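Local coordinates for protein Alpha/beta hydrolase (Xanthomonas campestris pv. campestris, PDB 2QJW) that is probably a hydrolase of the alpha/beta superfamily, although its substrate and biological role are not known, at residues T23-V28 and F101-P106; T97-L102 and A170-S175; I122-A127 and I139-A144. All coordinates share one frame; numbering follows the deposited sequence.

Contact 1: T23-V28 and F101-P106; sequences TALAEV and FLMVPP
The ring of Phe-101 is met obliquely by Leu-25. CD1 of Leu-25 lies 3.9 Å from CD2 of Phe-101, and the other branch, CD2 of Leu-25, is 4.1 Å from CE2 of Phe-101, so both methyls of the leucine meet the same side of the benzyl group. CB of Phe-101 leaves the strand on the helix side, and CG anti to the backbone N (chi1 -176°) lays the ring obliquely along the strand, so that its CD2-CE2 side comes beside Leu-25. The ring of Phe-169, on helix 162-174, also meets it with the planes inclined at about 45°, and Ala-79, Ser-123 and Val-125 on the two flanking strands touch the Phe-101 side chain as well.

The setting is the alpha/beta hydrolase fold, in which helices pack on both faces of a parallel sheet. Helix 20-31 lies over one face, and a single leucine from it rests against two residues that point the same way from central strand 99-103.

The second of these is Met-103, a selenomethionine two residues further along the strand. Leu-25 and Met-103 reach toward each other tip to tip, with CD1 of Leu-25 3.6 Å from CE of Met-103, while CG of Leu-25 is 4.1 Å from that same CE. The chain of Met-103 is extended as far as SE and then bends at chi3 (-73°), which places the terminal methyl against the leucine. The strand ends at Met-103, close to a probable nucleophile elbow at Gly-80, Ser-82 and Gly-84, which the Met-103 side chain approaches without touching. In the turn that follows, the side chain of Val-104 touches Asp-130 and His-156, which with Ser-82 probably form a Ser-His-Asp triad, as in other members of the superfamily.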
loop_
_atom_site.group_PDB
_atom_site.type_symbol
_atom_site.label_atom_id
_atom_site.label_comp_id
_atom_site.label_asym_id
_atom_site.label_seq_id
_atom_site.Cartn_x
_atom_site.Cartn_y
_atom_site.Cartn_z
ATOM N N THR A 23 -16.577 -0.645 -11.205
ATOM C CA THR A 23 -16.594 0.181 -12.349
ATOM C C THR A 23 -15.248 0.895 -12.460
ATOM O O THR A 23 -14.661 0.995 -13.529
ATOM C CB THR A 23 -17.778 1.173 -12.237
ATOM O OG1 THR A 23 -18.988 0.397 -12.242
ATOM C CG2 THR A 23 -17.739 2.120 -13.372
ATOM N N ALA A 24 -14.733 1.374 -11.359
ATOM C CA ALA A 24 -13.419 2.012 -11.340
ATOM C C ALA A 24 -12.333 1.050 -11.766
ATOM O O ALA A 24 -11.433 1.422 -12.514
ATOM C CB ALA A 24 -13.109 2.552 -9.946
ATOM N N LEU A 25 -12.402 -0.185 -11.306
ATOM C CA LEU A 25 -11.398 -1.158 -11.692
ATOM C C LEU A 25 -11.513 -1.491 -13.186
ATOM O O LEU A 25 -10.492 -1.731 -13.825
ATOM C CB LEU A 25 -11.469 -2.440 -10.884
ATOM C CG LEU A 25 -11.209 -2.349 -9.386
ATOM C CD1 LEU A 25 -11.015 -3.799 -8.840
ATOM C CD2 LEU A 25 -10.034 -1.436 -9.041
ATOM N N ALA A 26 -12.708 -1.521 -13.734
ATOM C CA ALA A 26 -12.899 -1.732 -15.180
ATOM C C ALA A 26 -12.260 -0.586 -15.973
ATOM O O ALA A 26 -11.681 -0.815 -17.040
ATOM C CB ALA A 26 -14.346 -1.867 -15.514
ATOM N N GLU A 27 -12.371 0.624 -15.495
ATOM C CA GLU A 27 -11.743 1.757 -16.162
ATOM C C GLU A 27 -10.226 1.583 -16.109
ATOM O O GLU A 27 -9.545 1.886 -17.079
ATOM C CB GLU A 27 -12.205 3.062 -15.516
ATOM C CG GLU A 27 -11.511 4.301 -16.082
ATOM N N VAL A 28 -9.660 1.059 -15.021
ATOM C CA VAL A 28 -8.217 0.833 -14.967
ATOM C C VAL A 28 -7.845 -0.211 -15.964
ATOM O O VAL A 28 -6.880 -0.023 -16.735
ATOM C CB VAL A 28 -7.787 0.394 -13.552
ATOM C CG1 VAL A 28 -6.385 -0.083 -13.516
ATOM C CG2 VAL A 28 -7.915 1.561 -12.591
ATOM N N PHE A 101 -6.388 -9.401 -7.181
ATOM C CA PHE A 101 -6.540 -8.091 -6.567
ATOM C C PHE A 101 -7.765 -8.118 -5.662
ATOM O O PHE A 101 -8.891 -8.332 -6.139
ATOM C CB PHE A 101 -6.664 -6.953 -7.574
ATOM C CG PHE A 101 -6.723 -5.622 -6.935
ATOM C CD1 PHE A 101 -5.606 -5.079 -6.396
ATOM C CD2 PHE A 101 -7.899 -4.934 -6.863
ATOM C CE1 PHE A 101 -5.653 -3.809 -5.814
ATOM C CE2 PHE A 101 -7.957 -3.686 -6.253
ATOM C CZ PHE A 101 -6.838 -3.121 -5.718
ATOM N N LEU A 102 -7.543 -7.922 -4.374
ATOM C CA LEU A 102 -8.632 -8.077 -3.403
ATOM C C LEU A 102 -8.853 -6.834 -2.614
ATOM O O LEU A 102 -7.992 -6.379 -1.900
ATOM C CB LEU A 102 -8.276 -9.178 -2.441
ATOM C CG LEU A 102 -7.807 -10.531 -2.974
ATOM C CD1 LEU A 102 -7.448 -11.574 -1.875
ATOM C CD2 LEU A 102 -8.891 -11.122 -3.884
HETATM N N MSE A 103 -10.043 -6.252 -2.732
HETATM C CA MSE A 103 -10.488 -5.127 -1.881
HETATM C C MSE A 103 -11.308 -5.719 -0.720
HETATM O O MSE A 103 -12.187 -6.542 -0.944
HETATM C CB MSE A 103 -11.277 -4.098 -2.628
HETATM C CG MSE A 103 -10.504 -3.485 -3.815
HETATM SE SE MSE A 103 -11.452 -2.204 -4.828
HETATM C CE MSE A 103 -12.590 -3.440 -5.660
ATOM N N VAL A 104 -10.977 -5.288 0.499
ATOM C CA VAL A 104 -11.688 -5.677 1.765
ATOM C C VAL A 104 -12.131 -7.151 1.733
ATOM O O VAL A 104 -13.308 -7.457 1.848
ATOM C CB VAL A 104 -12.835 -4.671 2.148
ATOM C CG1 VAL A 104 -12.196 -3.349 2.595
ATOM C CG2 VAL A 104 -13.797 -4.437 1.036
ATOM N N PRO A 105 -11.172 -8.084 1.595
ATOM C CA PRO A 105 -11.518 -9.509 1.555
ATOM C C PRO A 105 -11.926 -10.061 2.919
ATOM O O PRO A 105 -11.208 -9.844 3.864
ATOM C CB PRO A 105 -10.198 -10.156 1.080
ATOM C CG PRO A 105 -9.159 -9.326 1.589
ATOM C CD PRO A 105 -9.708 -7.902 1.503
ATOM N N PRO A 106 -13.046 -10.770 2.988
ATOM C CA PRO A 106 -13.337 -11.425 4.267
ATOM C C PRO A 106 -12.479 -12.673 4.413
ATOM O O PRO A 106 -12.277 -13.424 3.454
ATOM C CB PRO A 106 -14.792 -11.814 4.138
ATOM C CG PRO A 106 -15.020 -11.971 2.727
ATOM C CD PRO A 106 -14.062 -11.030 1.967
#

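Contact 2: T97-L102 and A170-S175; sequences TRALFL and AELLQS
Leu-172 fits its isobutyl group between Ala-99 and Phe-101, alternate residues of strand 99-103. A chi1 of 179° turns its CD2 onto the strand, 3.9 Å from CB of Phe-101, so it is the root of the phenylalanine, more than its ring, that receives the methyl. CD1 runs roughly at right angles to that approach, and CB of Ala-99 is in reach of both methyls of Leu-172, 4.1 Å from CD1. CD2 of Leu-172 also comes within 3.9 Å of Leu-100 O.

One shell out, the backbone of Leu-172 lies in the C-terminal part of helix 162-174. Its carbonyl O accepts from Ser-175 twice, from N at 3.0 Å and from OG at 2.6 Å. The hydroxyl bond uses a lone pair in the carbonyl plane, at a C=O...OG angle of 138°. The axes of segments 99-102 and 170-174 are antiparallel (177°) and come within 9.4 Å, as where a helix packs on a sheet face in the alpha/beta hydrolase fold.

The methyl offers no conventional donor, so its meeting with Leu-100 O is van der Waals packing; that oxygen probably has its hydrogen bond from Ser-123 N, and the contact as a whole is held by apolar burial.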
loop_
_atom_site.group_PDB
_atom_site.type_symbol
_atom_site.label_atom_id
_atom_site.label_comp_id
_atom_site.label_asym_id
_atom_site.label_seq_id
_atom_site.Cartn_x
_atom_site.Cartn_y
_atom_site.Cartn_z
ATOM N N THR A 97 -4.559 -18.695 -12.636
ATOM C CA THR A 97 -4.813 -17.280 -12.442
ATOM C C THR A 97 -3.495 -16.559 -12.438
ATOM O O THR A 97 -2.563 -16.989 -11.793
ATOM C CB THR A 97 -5.571 -17.122 -11.112
ATOM O OG1 THR A 97 -6.772 -17.894 -11.165
ATOM C CG2 THR A 97 -5.905 -15.642 -10.826
ATOM N N ARG A 98 -3.413 -15.466 -13.200
ATOM C CA ARG A 98 -2.209 -14.706 -13.352
ATOM C C ARG A 98 -1.835 -13.922 -12.087
ATOM O O ARG A 98 -0.689 -13.791 -11.721
ATOM C CB ARG A 98 -2.307 -13.734 -14.556
ATOM C CG ARG A 98 -1.070 -12.954 -14.818
ATOM C CD ARG A 98 0.137 -13.798 -15.148
ATOM N NE ARG A 98 1.380 -13.073 -15.196
ATOM C CZ ARG A 98 2.208 -12.851 -14.206
ATOM N NH1 ARG A 98 1.955 -13.229 -12.965
ATOM N NH2 ARG A 98 3.324 -12.183 -14.437
ATOM N N ALA A 99 -2.874 -13.355 -11.479
ATOM C CA ALA A 99 -2.724 -12.469 -10.289
ATOM C C ALA A 99 -4.097 -12.204 -9.718
ATOM O O ALA A 99 -5.109 -12.429 -10.377
ATOM C CB ALA A 99 -2.071 -11.136 -10.656
ATOM N N LEU A 100 -4.092 -11.718 -8.478
ATOM C CA LEU A 100 -5.304 -11.529 -7.699
ATOM C C LEU A 100 -5.309 -10.176 -7.001
ATOM O O LEU A 100 -4.363 -9.865 -6.262
ATOM C CB LEU A 100 -5.348 -12.632 -6.663
ATOM C CG LEU A 100 -6.572 -12.850 -5.801
ATOM C CD1 LEU A 100 -7.873 -13.129 -6.674
ATOM C CD2 LEU A 100 -6.291 -13.980 -4.787
ATOM N N PHE A 101 -6.388 -9.401 -7.181
ATOM C CA PHE A 101 -6.540 -8.091 -6.567
ATOM C C PHE A 101 -7.765 -8.118 -5.662
ATOM O O PHE A 101 -8.891 -8.332 -6.139
ATOM C CB PHE A 101 -6.664 -6.953 -7.574
ATOM C CG PHE A 101 -6.723 -5.622 -6.935
ATOM C CD1 PHE A 101 -5.606 -5.079 -6.396
ATOM C CD2 PHE A 101 -7.899 -4.934 -6.863
ATOM C CE1 PHE A 101 -5.653 -3.809 -5.814
ATOM C CE2 PHE A 101 -7.957 -3.686 -6.253
ATOM C CZ PHE A 101 -6.838 -3.121 -5.718
ATOM N N LEU A 102 -7.543 -7.922 -4.374
ATOM C CA LEU A 102 -8.632 -8.077 -3.403
ATOM C C LEU A 102 -8.853 -6.834 -2.614
ATOM O O LEU A 102 -7.992 -6.379 -1.900
ATOM C CB LEU A 102 -8.276 -9.178 -2.441
ATOM C CG LEU A 102 -7.807 -10.531 -2.974
ATOM C CD1 LEU A 102 -7.448 -11.574 -1.875
ATOM C CD2 LEU A 102 -8.891 -11.122 -3.884
ATOM N N ALA A 170 -3.852 -0.846 -10.816
ATOM C CA ALA A 170 -3.011 -0.513 -11.931
ATOM C C ALA A 170 -1.602 -0.976 -11.720
ATOM O O ALA A 170 -0.941 -1.466 -12.638
ATOM C CB ALA A 170 -3.046 1.053 -12.127
ATOM N N GLU A 171 -1.078 -0.771 -10.532
ATOM C CA GLU A 171 0.270 -1.192 -10.212
ATOM C C GLU A 171 0.465 -2.693 -10.312
ATOM O O GLU A 171 1.557 -3.187 -10.710
ATOM C CB GLU A 171 0.619 -0.724 -8.816
ATOM C CG GLU A 171 0.894 0.758 -8.772
ATOM C CD GLU A 171 0.761 1.351 -7.383
ATOM O OE1 GLU A 171 0.607 0.596 -6.387
ATOM O OE2 GLU A 171 0.791 2.595 -7.299
ATOM N N LEU A 172 -0.580 -3.428 -9.925
ATOM C CA LEU A 172 -0.570 -4.879 -10.075
ATOM C C LEU A 172 -0.561 -5.218 -11.552
ATOM O O LEU A 172 0.333 -5.982 -11.985
ATOM C CB LEU A 172 -1.781 -5.530 -9.426
ATOM C CG LEU A 172 -1.824 -7.045 -9.585
ATOM C CD1 LEU A 172 -0.722 -7.761 -8.856
ATOM C CD2 LEU A 172 -3.173 -7.536 -9.091
ATOM N N LEU A 173 -1.473 -4.685 -12.337
ATOM C CA LEU A 173 -1.512 -5.026 -13.774
ATOM C C LEU A 173 -0.222 -4.647 -14.472
ATOM O O LEU A 173 0.257 -5.415 -15.322
ATOM C CB LEU A 173 -2.673 -4.367 -14.463
ATOM C CG LEU A 173 -4.083 -4.830 -14.026
ATOM C CD1 LEU A 173 -5.181 -4.035 -14.821
ATOM C CD2 LEU A 173 -4.161 -6.369 -14.110
ATOM N N GLN A 174 0.369 -3.535 -14.093
ATOM C CA GLN A 174 1.594 -3.070 -14.777
ATOM C C GLN A 174 2.782 -3.965 -14.478
ATOM O O GLN A 174 3.774 -3.927 -15.220
ATOM C CB GLN A 174 1.896 -1.635 -14.361
ATOM C CG GLN A 174 0.963 -0.556 -14.963
ATOM C CD GLN A 174 0.879 0.756 -14.089
ATOM O OE1 GLN A 174 1.477 0.852 -13.002
ATOM N NE2 GLN A 174 0.108 1.717 -14.542
ATOM N N SER A 175 2.709 -4.812 -13.451
ATOM C CA SER A 175 3.807 -5.672 -13.063
ATOM C C SER A 175 3.793 -6.999 -13.827
ATOM O O SER A 175 4.694 -7.844 -13.620
ATOM C CB SER A 175 3.722 -5.973 -11.571
ATOM O OG SER A 175 2.694 -6.875 -11.211
#

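Contact 3: I122-A127 and I139-A144; sequences ISIVHA and IAWAQA
Methyl-to-methyl packing gives the closest approach: CD1 of Ile-124 sits 3.7 Å from CB of Ala-142. The small alanine faces the strand, and Ile-124 and Ala-142 have the nearest CA atoms of the two segments. The isoleucine reaches it because CG1 stands anti to the carbonyl carbon (chi1 -55°) and the chain then runs on extended to CD1. Across the dimer, Trp-128 of the second subunit also packs on Ala-142.

Aliphatic-aromatic contacts fall on the six-membered ring of Trp-141. CD1 of Ile-124 approaches its edge, near the ring plane, 3.9 Å from CZ3 of Trp-141. The side chain of Ile-122 crosses the tryptophan at about a right angle, its CD1 4.1 Å from CH2 of Trp-141. Two isoleucines, two positions apart, thus meet the six-membered ring, Ile-124 at its edge.

Polar interactions of Trp-141 involve partners outside the two segments: NE1 of Trp-141 is hydrogen-bonded to Leu-115 O, while Arg-145 makes a cation-pi contact with the indole and bonds Trp-141 O through NH1.

The two segments belong to a beta-alpha-beta unit in which strand 122-127, helix 135-145 and strand 148-152 follow one another. Helical segment 139-144 returns antiparallel to strand 122-127 (163°), their axes coming within 10.5 Å.

Chemically, the indole is divided: its N-H is paired with Leu-115 O, while its ring surface serves packing with the isoleucines and the cation-pi contact with Arg-145, so the tryptophan can be buried against the strand without giving up a polar bond.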
loop_
_atom_site.group_PDB
_atom_site.type_symbol
_atom_site.label_atom_id
_atom_site.label_comp_id
_atom_site.label_asym_id
_atom_site.label_seq_id
_atom_site.Cartn_x
_atom_site.Cartn_y
_atom_site.Cartn_z
ATOM N N ILE A 122 -0.572 -11.451 -5.213
ATOM C CA ILE A 122 -1.793 -10.976 -4.540
ATOM C C ILE A 122 -1.539 -9.571 -4.051
ATOM O O ILE A 122 -0.498 -9.327 -3.418
ATOM C CB ILE A 122 -2.188 -11.866 -3.362
ATOM C CG1 ILE A 122 -2.409 -13.325 -3.853
ATOM C CG2 ILE A 122 -3.401 -11.317 -2.624
ATOM C CD1 ILE A 122 -2.509 -14.345 -2.709
ATOM N N SER A 123 -2.463 -8.666 -4.368
ATOM C CA SER A 123 -2.437 -7.294 -3.883
ATOM C C SER A 123 -3.779 -7.023 -3.227
ATOM O O SER A 123 -4.799 -7.295 -3.827
ATOM C CB SER A 123 -2.142 -6.332 -4.997
ATOM O OG SER A 123 -2.157 -5.003 -4.573
ATOM N N ILE A 124 -3.745 -6.477 -2.010
ATOM C CA ILE A 124 -4.919 -6.284 -1.181
ATOM C C ILE A 124 -4.996 -4.822 -0.809
ATOM O O ILE A 124 -3.979 -4.206 -0.468
ATOM C CB ILE A 124 -4.850 -7.157 0.120
ATOM C CG1 ILE A 124 -4.626 -8.643 -0.197
ATOM C CG2 ILE A 124 -6.088 -6.935 1.005
ATOM C CD1 ILE A 124 -4.142 -9.405 1.028
ATOM N N VAL A 125 -6.203 -4.287 -0.845
ATOM C CA VAL A 125 -6.525 -2.960 -0.267
ATOM C C VAL A 125 -7.531 -3.210 0.847
ATOM O O VAL A 125 -8.592 -3.719 0.573
ATOM C CB VAL A 125 -7.047 -1.909 -1.255
ATOM C CG1 VAL A 125 -7.333 -0.574 -0.561
ATOM C CG2 VAL A 125 -6.006 -1.745 -2.354
ATOM N N HIS A 126 -7.156 -2.867 2.102
ATOM C CA HIS A 126 -8.102 -2.998 3.211
ATOM C C HIS A 126 -8.189 -1.734 4.004
ATOM O O HIS A 126 -7.339 -0.860 3.975
ATOM C CB HIS A 126 -7.675 -4.139 4.102
ATOM C CG HIS A 126 -8.761 -4.649 4.960
ATOM N ND1 HIS A 126 -9.856 -5.269 4.429
ATOM C CD2 HIS A 126 -8.917 -4.642 6.304
ATOM C CE1 HIS A 126 -10.673 -5.594 5.428
ATOM N NE2 HIS A 126 -10.123 -5.205 6.563
ATOM N N ALA A 127 -9.335 -1.612 4.676
ATOM C CA ALA A 127 -9.672 -0.434 5.516
ATOM C C ALA A 127 -9.239 -0.635 6.957
ATOM O O ALA A 127 -9.662 -1.617 7.585
ATOM C CB ALA A 127 -11.172 -0.223 5.441
ATOM N N ILE A 139 -4.514 -8.513 7.890
ATOM C CA ILE A 139 -3.104 -8.397 8.117
ATOM C C ILE A 139 -2.520 -9.802 8.349
ATOM O O ILE A 139 -1.512 -10.192 7.732
ATOM C CB ILE A 139 -2.782 -7.476 9.332
ATOM C CG1 ILE A 139 -3.115 -6.025 8.903
ATOM C CG2 ILE A 139 -1.327 -7.705 9.804
ATOM C CD1 ILE A 139 -3.374 -5.063 10.108
ATOM N N ALA A 140 -3.156 -10.645 9.191
ATOM C CA ALA A 140 -2.606 -11.996 9.449
ATOM C C ALA A 140 -2.627 -12.874 8.182
ATOM O O ALA A 140 -1.704 -13.626 7.915
ATOM C CB ALA A 140 -3.313 -12.685 10.621
ATOM N N TRP A 141 -3.705 -12.802 7.417
ATOM C CA TRP A 141 -3.845 -13.600 6.215
ATOM C C TRP A 141 -2.806 -13.184 5.210
ATOM O O TRP A 141 -2.111 -14.034 4.599
ATOM C CB TRP A 141 -5.252 -13.371 5.639
ATOM C CG TRP A 141 -5.671 -14.285 4.531
ATOM C CD1 TRP A 141 -6.226 -15.509 4.656
ATOM C CD2 TRP A 141 -5.397 -14.116 3.133
ATOM N NE1 TRP A 141 -6.376 -16.093 3.424
ATOM C CE2 TRP A 141 -5.896 -15.231 2.472
ATOM C CE3 TRP A 141 -4.829 -13.088 2.361
ATOM C CZ2 TRP A 141 -5.803 -15.379 1.069
ATOM C CZ3 TRP A 141 -4.753 -13.231 0.988
ATOM C CH2 TRP A 141 -5.247 -14.341 0.357
ATOM N N ALA A 142 -2.636 -11.866 5.023
ATOM C CA ALA A 142 -1.641 -11.377 4.108
ATOM C C ALA A 142 -0.210 -11.681 4.549
ATOM O O ALA A 142 0.667 -12.032 3.743
ATOM C CB ALA A 142 -1.816 -9.854 3.913
ATOM N N GLN A 143 0.062 -11.521 5.842
ATOM C CA GLN A 143 1.414 -11.770 6.400
ATOM C C GLN A 143 1.866 -13.226 6.135
ATOM O O GLN A 143 3.033 -13.490 5.801
ATOM C CB GLN A 143 1.465 -11.429 7.880
ATOM C CG GLN A 143 2.866 -11.529 8.490
ATOM C CD GLN A 143 3.033 -10.672 9.727
ATOM O OE1 GLN A 143 2.078 -10.347 10.413
ATOM N NE2 GLN A 143 4.271 -10.288 10.005
ATOM N N ALA A 144 0.924 -14.155 6.251
ATOM C CA ALA A 144 1.241 -15.596 6.072
ATOM C C ALA A 144 1.715 -15.887 4.666
ATOM O O ALA A 144 2.464 -16.826 4.421
ATOM C CB ALA A 144 0.003 -16.453 6.423
#

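How the contacts relate
All three contacts bury apolar side chains between a helix and the central sheet, and every touching residue is buried. Contact 1 lies about 6 Å from the centre of the chain, whereas contacts 2 and 3 have their centres about 11 and 12 Å from it. Contacts 1 and 2 share strand 99-103 and Phe-101 and occupy one face of the sheet, where Val-28 packs against Ala-170. Contact 3 uses neighbouring strand 122-127 and the opposite face, joined through probable backbone hydrogen bonds, as between Leu-102 N and Ser-123 O. Leucine dominates contacts 1 and 2, isoleucine and tryptophan contact 3. Helices of contacts 2 and 3 both border the second subunit, at Glu-171 and at Ile-139, Ala-142 and Gln-143.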